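Local coordinates for protein similar to yteR (Bacilus subtilis) (PDB 4WU0) that probably hydrolyses unsaturated rhamnogalacturonan fragments of pectin, as a glycoside hydrolase of family 105, at residues Asp21-Glu26 with Lys52-Phe57; Asn108-Lys113 with His119-Pro124; Lys258-Glu263 with Tyr334-Pro339. All coordinates share one frame; numbering follows the deposited sequence.

Overall arrangement
The three contacts follow one another along a single, mostly helical chain, consistent with the (alpha/alpha)6 barrel known for this family. Contact 1 joins the entrance of helix 25-41 to helix 44-54. Contact 2 lies within the loop between helix 93-108 and strand 126-128. Contact 3 lays the loop before helix 264-279 on helix 332-337. Their centres are about 24 Å (1 and 2), 28 Å (1 and 3) and 29 Å (2 and 3) apart, and none touches another; the nearest atoms of contacts 1 and 2 are about 7 Å apart. They join loops to helices, or to other parts of the same loop, at separate places round the barrel.

Contact 1: Asp21-Glu26 with Lys52-Phe57; sequences DHWGYE and KTMDTF
An edge-to-face (T-shaped) aromatic pair, Trp23 on Phe57, ties the loop running into helix 25-41 to residues 52-57, which carry the last part of helix 44-54. The six-membered ring of the indole turns its edge to the phenyl face, with centroids 5.2 Å apart and planes at 71°. Trp23 CE3 comes down toward the rim of that face, 3.5 Å from Phe57 CG, while Trp23 CZ3 lies 3.5 Å from Phe57 CB, so the edge rests on the root of the phenylalanine. Thr56 CG2 packs over the opposite phenyl face. The far end of the phenyl ring reaches the backbone, with Phe57 CZ 3.2 Å from His22 O. That carbonyl also takes a weak hydrogen bond from Gly24 N, closing an inverse gamma turn centred on Trp23; Gly24 is in turn the N-cap of helix 25-41.

The two helices follow each other as a helical hairpin, the building element of the (alpha/alpha)6 barrel, and Trp23 lies just before the first of them. With CG anti to the backbone N (chi1 -179°), the indole swings to Met54, whose CE is 3.7 Å from Trp23 CZ3. The methionine chain, bent at chi2 and chi3, crosses the indole at about a right angle and also packs on Leu31 and on Ile82, Leu83 and Leu86 of helix 80-90. The indole N-H is satisfied by His76 O. The side chains of Asp21 and His22 start away from the 52-57 segment and pair with each other: His22 ND1 donates to Asp21 OD1 (3.0 Å, 156°), close to the imidazole plane but from above the carboxylate plane. Asp21 OD1 has a second partner in Tyr27 OH.

Contact 2: Asn108-Lys113 with His119-Pro124; sequences NHPRTK and HKNIYP
Pro110 and Asn121 meet by van der Waals contact: the ring carbon Pro110 CG lies 3.5 Å from Asn121 OD1, the side chains crossing at about a right angle. A chi1 of -132°, well off the usual staggered positions, carries the Asn121 amide toward the proline. The touch is small, one ring carbon against one amide oxygen, and joins two parts of the same loop, which leads from helix 93-108 to strand 126-128.

The polar links are made by His109 and by the backbone near the pair. His109 turns the edge of its imidazole, near the ring plane, toward His119 O, but at 4.5 Å from His109 NE2 this is proximity and not a bond. His109 NE2 is instead hydrogen-bonded to Trp118 O, one residue earlier, and His109 ND1 pairs with Gln105 NE2. Pro110 and Trp118 are also joined by a backbone hydrogen bond. Within the 119-124 segment, Tyr123 N donates to Lys120 O (2.9 Å), closing a type I beta turn that presents Asn121 at its second position.

Ring contacts flank the two histidines: His109 meets Phe117 edge-to-face and His119 stacks on Trp128.

His109 is thus a buried polar group of this loop, with both ring nitrogens engaged. Its two partners, a carbonyl at NE2 and an amide nitrogen at ND1, suggest a neutral ring with its proton on NE2.

Contact 3: Lys258-Glu263 with Tyr334-Pro339; sequences KGNYLE and YYISEP
Ile336 overlaps the peptide of Gly259, placing two methyls against the same carbonyl: CG2 and CD1 each come 3.5 Å from Gly259 O. The chain is folded (chi1 -59°, chi2 -47°), which brings CD1 round to Asn260 CA, 3.9 Å away, and beside the Tyr261 ring, whose CE1 it meets obliquely at 4.3 Å. At the positive phi of Gly259 (105°) a beta carbon would jam against the carbonyl O of Lys258; it would also sit tight against Ile336 CG2.

The Tyr261 hydroxyl reaches further, donating to a water at 2.7 Å from OH. This water donates in turn to a carbonyl of the last turn of helix 332-337, Tyr335 O (2.7 Å), and to that of Glu338 just beyond it (O, 2.8 Å). Asn260 OD1 accepts from Tyr261 N at a bent angle, while its ND2 is held by Glu254 O and Val251 O.

The C-terminal turn of helix 332-337 thus meets, through apolar packing and one bridging water, the loop that leads to Glu263, N-cap of helix 264-279, in an interhelical connection of an (alpha/alpha)6 barrel.

Contact 1: Asp21-Glu26 with Lys52-Phe57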
loop_
_atom_site.group_PDB
_atom_site.type_symbol
_atom_site.label_atom_id
_atom_site.label_comp_id
_atom_site.label_asym_id
_atom_site.label_seq_id
_atom_site.Cartn_x
_atom_site.Cartn_y
_atom_site.Cartn_z
ATOM N N ASP A 21 -7.160 -7.291 15.861
ATOM C CA ASP A 21 -8.357 -6.696 16.470
ATOM C C ASP A 21 -9.465 -6.337 15.489
ATOM O O ASP A 21 -10.591 -6.031 15.898
ATOM C CB ASP A 21 -8.012 -5.503 17.380
ATOM C CG ASP A 21 -7.423 -4.335 16.646
ATOM O OD1 ASP A 21 -7.097 -4.474 15.450
ATOM O OD2 ASP A 21 -7.243 -3.270 17.302
ATOM N N HIS A 22 -9.166 -6.420 14.197
ATOM C CA HIS A 22 -10.184 -6.268 13.154
ATOM C C HIS A 22 -9.574 -6.753 11.854
ATOM O O HIS A 22 -8.375 -6.974 11.801
ATOM C CB HIS A 22 -10.680 -4.816 13.037
ATOM C CG HIS A 22 -9.704 -3.872 12.401
ATOM N ND1 HIS A 22 -8.586 -3.402 13.054
ATOM C CD2 HIS A 22 -9.716 -3.256 11.197
ATOM C CE1 HIS A 22 -7.923 -2.581 12.257
ATOM N NE2 HIS A 22 -8.590 -2.473 11.125
ATOM N N TRP A 23 -10.382 -6.937 10.810
ATOM C CA TRP A 23 -9.853 -7.370 9.518
ATOM C C TRP A 23 -9.261 -6.150 8.827
ATOM O O TRP A 23 -9.885 -5.527 7.962
ATOM C CB TRP A 23 -10.978 -8.006 8.705
ATOM C CG TRP A 23 -10.657 -8.543 7.350
ATOM C CD1 TRP A 23 -11.123 -8.067 6.158
ATOM C CD2 TRP A 23 -9.857 -9.697 7.036
ATOM N NE1 TRP A 23 -10.655 -8.848 5.120
ATOM C CE2 TRP A 23 -9.887 -9.857 5.632
ATOM C CE3 TRP A 23 -9.127 -10.609 7.803
ATOM C CZ2 TRP A 23 -9.201 -10.887 4.975
ATOM C CZ3 TRP A 23 -8.435 -11.620 7.153
ATOM C CH2 TRP A 23 -8.481 -11.752 5.739
ATOM N N GLY A 24 -8.071 -5.783 9.267
ATOM C CA GLY A 24 -7.409 -4.588 8.805
ATOM C C GLY A 24 -6.373 -4.842 7.734
ATOM O O GLY A 24 -5.511 -5.682 7.909
ATOM N N TYR A 25 -6.477 -4.108 6.631
ATOM C CA TYR A 25 -5.540 -4.245 5.511
ATOM C C TYR A 25 -4.094 -4.100 5.932
ATOM O O TYR A 25 -3.214 -4.733 5.340
ATOM C CB TYR A 25 -5.838 -3.189 4.426
ATOM C CG TYR A 25 -5.630 -1.744 4.858
ATOM C CD1 TYR A 25 -6.688 -0.980 5.314
ATOM C CD2 TYR A 25 -4.385 -1.148 4.791
ATOM C CE1 TYR A 25 -6.513 0.346 5.693
ATOM C CE2 TYR A 25 -4.191 0.178 5.201
ATOM C CZ TYR A 25 -5.262 0.919 5.635
ATOM O OH TYR A 25 -5.079 2.241 6.015
ATOM N N GLU A 26 -3.833 -3.288 6.953
ATOM C CA GLU A 26 -2.458 -3.014 7.342
ATOM C C GLU A 26 -1.836 -4.203 8.057
ATOM O O GLU A 26 -0.620 -4.298 8.177
ATOM C CB GLU A 26 -2.367 -1.724 8.191
ATOM C CG GLU A 26 -3.003 -1.763 9.564
ATOM C CD GLU A 26 -4.474 -1.376 9.591
ATOM O OE1 GLU A 26 -5.205 -1.646 8.616
ATOM O OE2 GLU A 26 -4.908 -0.788 10.615
ATOM N N LYS A 52 -0.208 -17.978 13.044
ATOM C CA LYS A 52 -0.906 -17.741 14.300
ATOM C C LYS A 52 -1.736 -16.467 14.223
ATOM O O LYS A 52 -2.874 -16.440 14.695
ATOM C CB LYS A 52 0.088 -17.671 15.466
ATOM C CG LYS A 52 -0.451 -16.987 16.724
ATOM C CD LYS A 52 0.589 -16.938 17.836
ATOM C CE LYS A 52 1.741 -15.988 17.527
ATOM N NZ LYS A 52 1.348 -14.571 17.729
ATOM N N THR A 53 -1.180 -15.422 13.606
ATOM C CA THR A 53 -1.904 -14.159 13.450
ATOM C C THR A 53 -3.178 -14.387 12.601
ATOM O O THR A 53 -4.285 -13.969 12.974
ATOM C CB THR A 53 -1.004 -13.087 12.806
ATOM O OG1 THR A 53 0.124 -12.843 13.659
ATOM C CG2 THR A 53 -1.775 -11.772 12.582
ATOM N N MET A 54 -3.032 -15.082 11.487
ATOM C CA MET A 54 -4.180 -15.254 10.597
ATOM C C MET A 54 -5.197 -16.239 11.139
ATOM O O MET A 54 -6.340 -16.228 10.702
ATOM C CB MET A 54 -3.743 -15.645 9.195
ATOM C CG MET A 54 -2.971 -14.554 8.472
ATOM S SD MET A 54 -3.824 -12.976 8.372
ATOM C CE MET A 54 -5.191 -13.448 7.375
ATOM N N ASP A 55 -4.805 -17.063 12.110
ATOM C CA ASP A 55 -5.749 -17.971 12.752
ATOM C C ASP A 55 -6.868 -17.235 13.479
ATOM O O ASP A 55 -7.943 -17.798 13.727
ATOM C CB ASP A 55 -5.034 -18.933 13.705
ATOM C CG ASP A 55 -4.430 -20.147 12.989
ATOM O OD1 ASP A 55 -4.847 -20.481 11.859
ATOM O OD2 ASP A 55 -3.539 -20.793 13.575
ATOM N N THR A 56 -6.631 -15.982 13.852
ATOM C CA THR A 56 -7.692 -15.146 14.406
ATOM C C THR A 56 -8.832 -14.990 13.413
ATOM O O THR A 56 -10.011 -14.940 13.811
ATOM C CB THR A 56 -7.159 -13.739 14.751
ATOM O OG1 THR A 56 -6.384 -13.812 15.946
ATOM C CG2 THR A 56 -8.297 -12.746 14.983
ATOM N N PHE A 57 -8.472 -14.881 12.141
ATOM C CA PHE A 57 -9.436 -14.491 11.107
ATOM C C PHE A 57 -10.001 -15.657 10.321
ATOM O O PHE A 57 -11.160 -15.624 9.927
ATOM C CB PHE A 57 -8.770 -13.521 10.124
ATOM C CG PHE A 57 -8.256 -12.277 10.779
ATOM C CD1 PHE A 57 -9.134 -11.357 11.317
ATOM C CD2 PHE A 57 -6.897 -12.033 10.866
ATOM C CE1 PHE A 57 -8.668 -10.200 11.953
ATOM C CE2 PHE A 57 -6.412 -10.874 11.483
ATOM C CZ PHE A 57 -7.304 -9.956 12.025
#

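Contact 2: Asn108-Lys113 with His119-Pro124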
loop_
_atom_site.group_PDB
_atom_site.type_symbol
_atom_site.label_atom_id
_atom_site.label_comp_id
_atom_site.label_asym_id
_atom_site.label_seq_id
_atom_site.Cartn_x
_atom_site.Cartn_y
_atom_site.Cartn_z
ATOM N N ASN A 108 -19.407 -8.448 -7.905
ATOM C CA ASN A 108 -20.432 -7.416 -7.932
ATOM C C ASN A 108 -20.017 -6.129 -7.236
ATOM O O ASN A 108 -20.844 -5.246 -7.042
ATOM C CB ASN A 108 -21.715 -7.939 -7.280
ATOM C CG ASN A 108 -22.304 -9.130 -8.021
ATOM O OD1 ASN A 108 -22.598 -9.043 -9.207
ATOM N ND2 ASN A 108 -22.440 -10.253 -7.327
ATOM N N HIS A 109 -18.744 -6.008 -6.866
ATOM C CA HIS A 109 -18.281 -4.782 -6.234
ATOM C C HIS A 109 -18.585 -3.612 -7.165
ATOM O O HIS A 109 -18.322 -3.702 -8.362
ATOM C CB HIS A 109 -16.777 -4.854 -5.965
ATOM C CG HIS A 109 -16.257 -3.736 -5.121
ATOM N ND1 HIS A 109 -15.892 -3.906 -3.806
ATOM C CD2 HIS A 109 -16.034 -2.430 -5.405
ATOM C CE1 HIS A 109 -15.481 -2.754 -3.307
ATOM N NE2 HIS A 109 -15.552 -1.841 -4.262
ATOM N N PRO A 110 -19.207 -2.543 -6.639
ATOM C CA PRO A 110 -19.662 -1.475 -7.530
ATOM C C PRO A 110 -18.530 -0.728 -8.210
ATOM O O PRO A 110 -17.444 -0.584 -7.643
ATOM C CB PRO A 110 -20.472 -0.546 -6.604
ATOM C CG PRO A 110 -19.964 -0.843 -5.229
ATOM C CD PRO A 110 -19.622 -2.310 -5.248
ATOM N N ARG A 111 -18.807 -0.250 -9.416
ATOM C CA ARG A 111 -17.800 0.399 -10.248
ATOM C C ARG A 111 -18.255 1.752 -10.764
ATOM O O ARG A 111 -19.459 2.011 -10.903
ATOM C CB ARG A 111 -17.460 -0.487 -11.435
ATOM C CG ARG A 111 -16.700 -1.743 -11.059
ATOM C CD ARG A 111 -16.695 -2.697 -12.203
ATOM N NE ARG A 111 -16.093 -4.007 -11.933
ATOM C CZ ARG A 111 -14.873 -4.384 -12.308
ATOM N NH1 ARG A 111 -14.051 -3.539 -12.925
ATOM N NH2 ARG A 111 -14.469 -5.627 -12.062
ATOM N N THR A 112 -17.280 2.607 -11.057
ATOM C CA THR A 112 -17.548 3.909 -11.656
ATOM C C THR A 112 -17.945 3.735 -13.111
ATOM O O THR A 112 -17.935 2.615 -13.646
ATOM C CB THR A 112 -16.310 4.804 -11.638
ATOM O OG1 THR A 112 -15.310 4.204 -12.469
ATOM C CG2 THR A 112 -15.771 4.962 -10.230
ATOM N N LYS A 113 -18.298 4.835 -13.757
ATOM C CA LYS A 113 -18.731 4.790 -15.151
ATOM C C LYS A 113 -17.629 4.230 -16.062
ATOM O O LYS A 113 -17.912 3.671 -17.132
ATOM C CB LYS A 113 -19.186 6.180 -15.619
ATOM C CG LYS A 113 -18.052 7.156 -15.840
ATOM C CD LYS A 113 -18.505 8.553 -16.333
ATOM C CE LYS A 113 -19.484 9.247 -15.392
ATOM N NZ LYS A 113 -19.621 10.706 -15.707
ATOM N N HIS A 119 -14.235 2.916 -3.937
ATOM C CA HIS A 119 -13.426 2.652 -2.760
ATOM C C HIS A 119 -14.209 1.824 -1.703
ATOM O O HIS A 119 -13.690 0.825 -1.156
ATOM C CB HIS A 119 -12.929 3.955 -2.163
ATOM C CG HIS A 119 -11.870 3.730 -1.146
ATOM N ND1 HIS A 119 -10.682 3.108 -1.469
ATOM C CD2 HIS A 119 -11.836 3.960 0.186
ATOM C CE1 HIS A 119 -9.956 2.973 -0.375
ATOM N NE2 HIS A 119 -10.632 3.484 0.639
ATOM N N LYS A 120 -15.447 2.223 -1.414
ATOM C CA LYS A 120 -16.330 1.444 -0.558
ATOM C C LYS A 120 -17.766 1.733 -0.974
ATOM O O LYS A 120 -18.047 2.766 -1.592
ATOM C CB LYS A 120 -16.222 1.811 0.931
ATOM C CG LYS A 120 -14.822 1.762 1.529
ATOM C CD LYS A 120 -14.850 2.032 3.037
ATOM C CE LYS A 120 -13.442 2.073 3.609
ATOM N NZ LYS A 120 -13.481 2.311 5.067
ATOM N N ASN A 121 -18.687 0.860 -0.602
ATOM C CA ASN A 121 -20.106 1.144 -0.835
ATOM C C ASN A 121 -20.523 2.486 -0.215
ATOM O O ASN A 121 -21.367 3.202 -0.788
ATOM C CB ASN A 121 -20.984 0.008 -0.281
ATOM C CG ASN A 121 -22.046 -0.467 -1.261
ATOM O OD1 ASN A 121 -22.019 -0.162 -2.457
ATOM N ND2 ASN A 121 -22.985 -1.248 -0.751
ATOM N N ILE A 122 -19.924 2.850 0.925
ATOM C CA ILE A 122 -20.280 4.109 1.594
ATOM C C ILE A 122 -19.630 5.326 0.939
ATOM O O ILE A 122 -19.919 6.471 1.323
ATOM C CB ILE A 122 -19.920 4.134 3.107
ATOM C CG1 ILE A 122 -18.426 3.903 3.306
ATOM C CG2 ILE A 122 -20.781 3.143 3.891
ATOM C CD1 ILE A 122 -17.978 4.174 4.724
ATOM N N TYR A 123 -18.783 5.072 -0.057
ATOM C CA TYR A 123 -18.129 6.131 -0.832
ATOM C C TYR A 123 -18.462 6.006 -2.318
ATOM O O TYR A 123 -17.596 5.779 -3.173
ATOM C CB TYR A 123 -16.617 6.099 -0.609
ATOM C CG TYR A 123 -16.201 6.348 0.825
ATOM C CD1 TYR A 123 -16.697 7.440 1.534
ATOM C CD2 TYR A 123 -15.340 5.487 1.470
ATOM C CE1 TYR A 123 -16.329 7.667 2.857
ATOM C CE2 TYR A 123 -14.969 5.701 2.805
ATOM C CZ TYR A 123 -15.467 6.791 3.482
ATOM O OH TYR A 123 -15.092 6.995 4.792
ATOM N N PRO A 124 -19.737 6.156 -2.637
ATOM C CA PRO A 124 -20.147 5.898 -4.021
ATOM C C PRO A 124 -19.483 6.847 -4.989
ATOM O O PRO A 124 -19.345 8.023 -4.678
ATOM C CB PRO A 124 -21.651 6.150 -3.990
ATOM C CG PRO A 124 -21.856 7.068 -2.852
ATOM C CD PRO A 124 -20.848 6.659 -1.816
#

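Contact 3: Lys258-Glu263 with Tyr334-Pro339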
loop_
_atom_site.group_PDB
_atom_site.type_symbol
_atom_site.label_atom_id
_atom_site.label_comp_id
_atom_site.label_asym_id
_atom_site.label_seq_id
_atom_site.Cartn_x
_atom_site.Cartn_y
_atom_site.Cartn_z
ATOM N N LYS A 258 4.312 25.373 7.831
ATOM C CA LYS A 258 4.250 25.033 9.247
ATOM C C LYS A 258 3.179 23.980 9.512
ATOM O O LYS A 258 2.051 24.112 9.048
ATOM C CB LYS A 258 3.939 26.274 10.079
ATOM C CG LYS A 258 5.058 27.274 10.109
ATOM C CD LYS A 258 6.181 26.781 10.990
ATOM C CE LYS A 258 7.460 27.523 10.699
ATOM N NZ LYS A 258 7.885 28.296 11.863
ATOM N N GLY A 259 3.549 22.955 10.272
ATOM C CA GLY A 259 2.660 21.862 10.576
ATOM C C GLY A 259 3.012 20.612 9.797
ATOM O O GLY A 259 2.746 19.495 10.253
ATOM N N ASN A 260 3.597 20.775 8.607
ATOM C CA ASN A 260 3.913 19.601 7.793
ATOM C C ASN A 260 5.057 18.857 8.459
ATOM O O ASN A 260 5.785 19.438 9.271
ATOM C CB ASN A 260 4.314 20.018 6.375
ATOM C CG ASN A 260 3.998 18.962 5.322
ATOM O OD1 ASN A 260 3.663 17.815 5.622
ATOM N ND2 ASN A 260 4.122 19.361 4.058
ATOM N N TYR A 261 5.229 17.590 8.101
ATOM C CA TYR A 261 6.224 16.736 8.750
ATOM C C TYR A 261 6.630 15.607 7.826
ATOM O O TYR A 261 5.835 15.165 6.983
ATOM C CB TYR A 261 5.685 16.183 10.073
ATOM C CG TYR A 261 4.473 15.288 9.969
ATOM C CD1 TYR A 261 3.185 15.813 9.907
ATOM C CD2 TYR A 261 4.618 13.902 9.968
ATOM C CE1 TYR A 261 2.091 14.989 9.839
ATOM C CE2 TYR A 261 3.543 13.072 9.902
ATOM C CZ TYR A 261 2.267 13.612 9.837
ATOM O OH TYR A 261 1.193 12.774 9.765
ATOM N N LEU A 262 7.866 15.150 8.002
ATOM C CA LEU A 262 8.365 13.982 7.295
ATOM C C LEU A 262 7.647 12.769 7.845
ATOM O O LEU A 262 7.636 12.545 9.058
ATOM C CB LEU A 262 9.892 13.872 7.495
ATOM C CG LEU A 262 10.701 15.083 7.047
ATOM C CD1 LEU A 262 12.162 14.925 7.429
ATOM C CD2 LEU A 262 10.577 15.290 5.547
ATOM N N GLU A 263 7.037 11.987 6.954
ATOM C CA GLU A 263 6.122 10.927 7.375
ATOM C C GLU A 263 6.627 9.561 6.911
ATOM O O GLU A 263 7.031 9.373 5.755
ATOM C CB GLU A 263 4.702 11.242 6.881
ATOM C CG GLU A 263 3.607 10.389 7.505
ATOM C CD GLU A 263 3.484 9.001 6.901
ATOM O OE1 GLU A 263 3.677 8.881 5.681
ATOM O OE2 GLU A 263 3.159 8.017 7.638
ATOM N N TYR A 334 -6.668 19.547 7.862
ATOM C CA TYR A 334 -7.169 18.201 8.071
ATOM C C TYR A 334 -6.018 17.174 8.082
ATOM O O TYR A 334 -5.957 16.329 8.973
ATOM C CB TYR A 334 -8.260 17.782 7.038
ATOM C CG TYR A 334 -8.401 16.298 7.119
ATOM C CD1 TYR A 334 -8.990 15.704 8.242
ATOM C CD2 TYR A 334 -7.811 15.476 6.165
ATOM C CE1 TYR A 334 -9.001 14.342 8.401
ATOM C CE2 TYR A 334 -7.825 14.094 6.316
ATOM C CZ TYR A 334 -8.400 13.542 7.431
ATOM O OH TYR A 334 -8.385 12.178 7.571
ATOM N N TYR A 335 -5.123 17.216 7.096
ATOM C CA TYR A 335 -4.077 16.190 7.029
ATOM C C TYR A 335 -3.117 16.296 8.208
ATOM O O TYR A 335 -2.587 15.295 8.658
ATOM C CB TYR A 335 -3.318 16.226 5.702
ATOM C CG TYR A 335 -4.081 15.575 4.577
ATOM C CD1 TYR A 335 -4.156 14.188 4.470
ATOM C CD2 TYR A 335 -4.762 16.339 3.628
ATOM C CE1 TYR A 335 -4.858 13.586 3.453
ATOM C CE2 TYR A 335 -5.463 15.741 2.616
ATOM C CZ TYR A 335 -5.524 14.367 2.527
ATOM O OH TYR A 335 -6.235 13.746 1.508
ATOM N N ILE A 336 -2.893 17.504 8.703
ATOM C CA ILE A 336 -2.011 17.695 9.853
ATOM C C ILE A 336 -2.721 17.305 11.156
ATOM O O ILE A 336 -2.070 17.019 12.171
ATOM C CB ILE A 336 -1.528 19.164 9.877
ATOM C CG1 ILE A 336 -0.796 19.488 8.571
ATOM C CG2 ILE A 336 -0.650 19.461 11.079
ATOM C CD1 ILE A 336 0.219 18.466 8.130
ATOM N N SER A 337 -4.055 17.275 11.135
ATOM C CA SER A 337 -4.817 17.008 12.358
ATOM C C SER A 337 -4.781 15.547 12.802
ATOM O O SER A 337 -5.091 15.242 13.970
ATOM C CB SER A 337 -6.287 17.424 12.204
ATOM O OG SER A 337 -7.004 16.455 11.442
ATOM N N GLU A 338 -4.441 14.632 11.898
ATOM C CA GLU A 338 -4.539 13.213 12.237
ATOM C C GLU A 338 -3.342 12.783 13.096
ATOM O O GLU A 338 -2.281 13.411 13.049
ATOM C CB GLU A 338 -4.663 12.344 10.980
ATOM C CG GLU A 338 -5.982 12.517 10.184
ATOM C CD GLU A 338 -7.186 11.831 10.815
ATOM O OE1 GLU A 338 -7.171 11.560 12.035
ATOM O OE2 GLU A 338 -8.181 11.577 10.090
ATOM N N PRO A 339 -3.512 11.722 13.902
ATOM C CA PRO A 339 -2.426 11.344 14.828
ATOM C C PRO A 339 -1.140 10.914 14.134
ATOM O O PRO A 339 -1.189 10.307 13.059
ATOM C CB PRO A 339 -2.997 10.140 15.581
ATOM C CG PRO A 339 -4.503 10.323 15.475
ATOM C CD PRO A 339 -4.747 10.951 14.145
HETATM O O HOH W 1 -1.149 13.864 10.496
#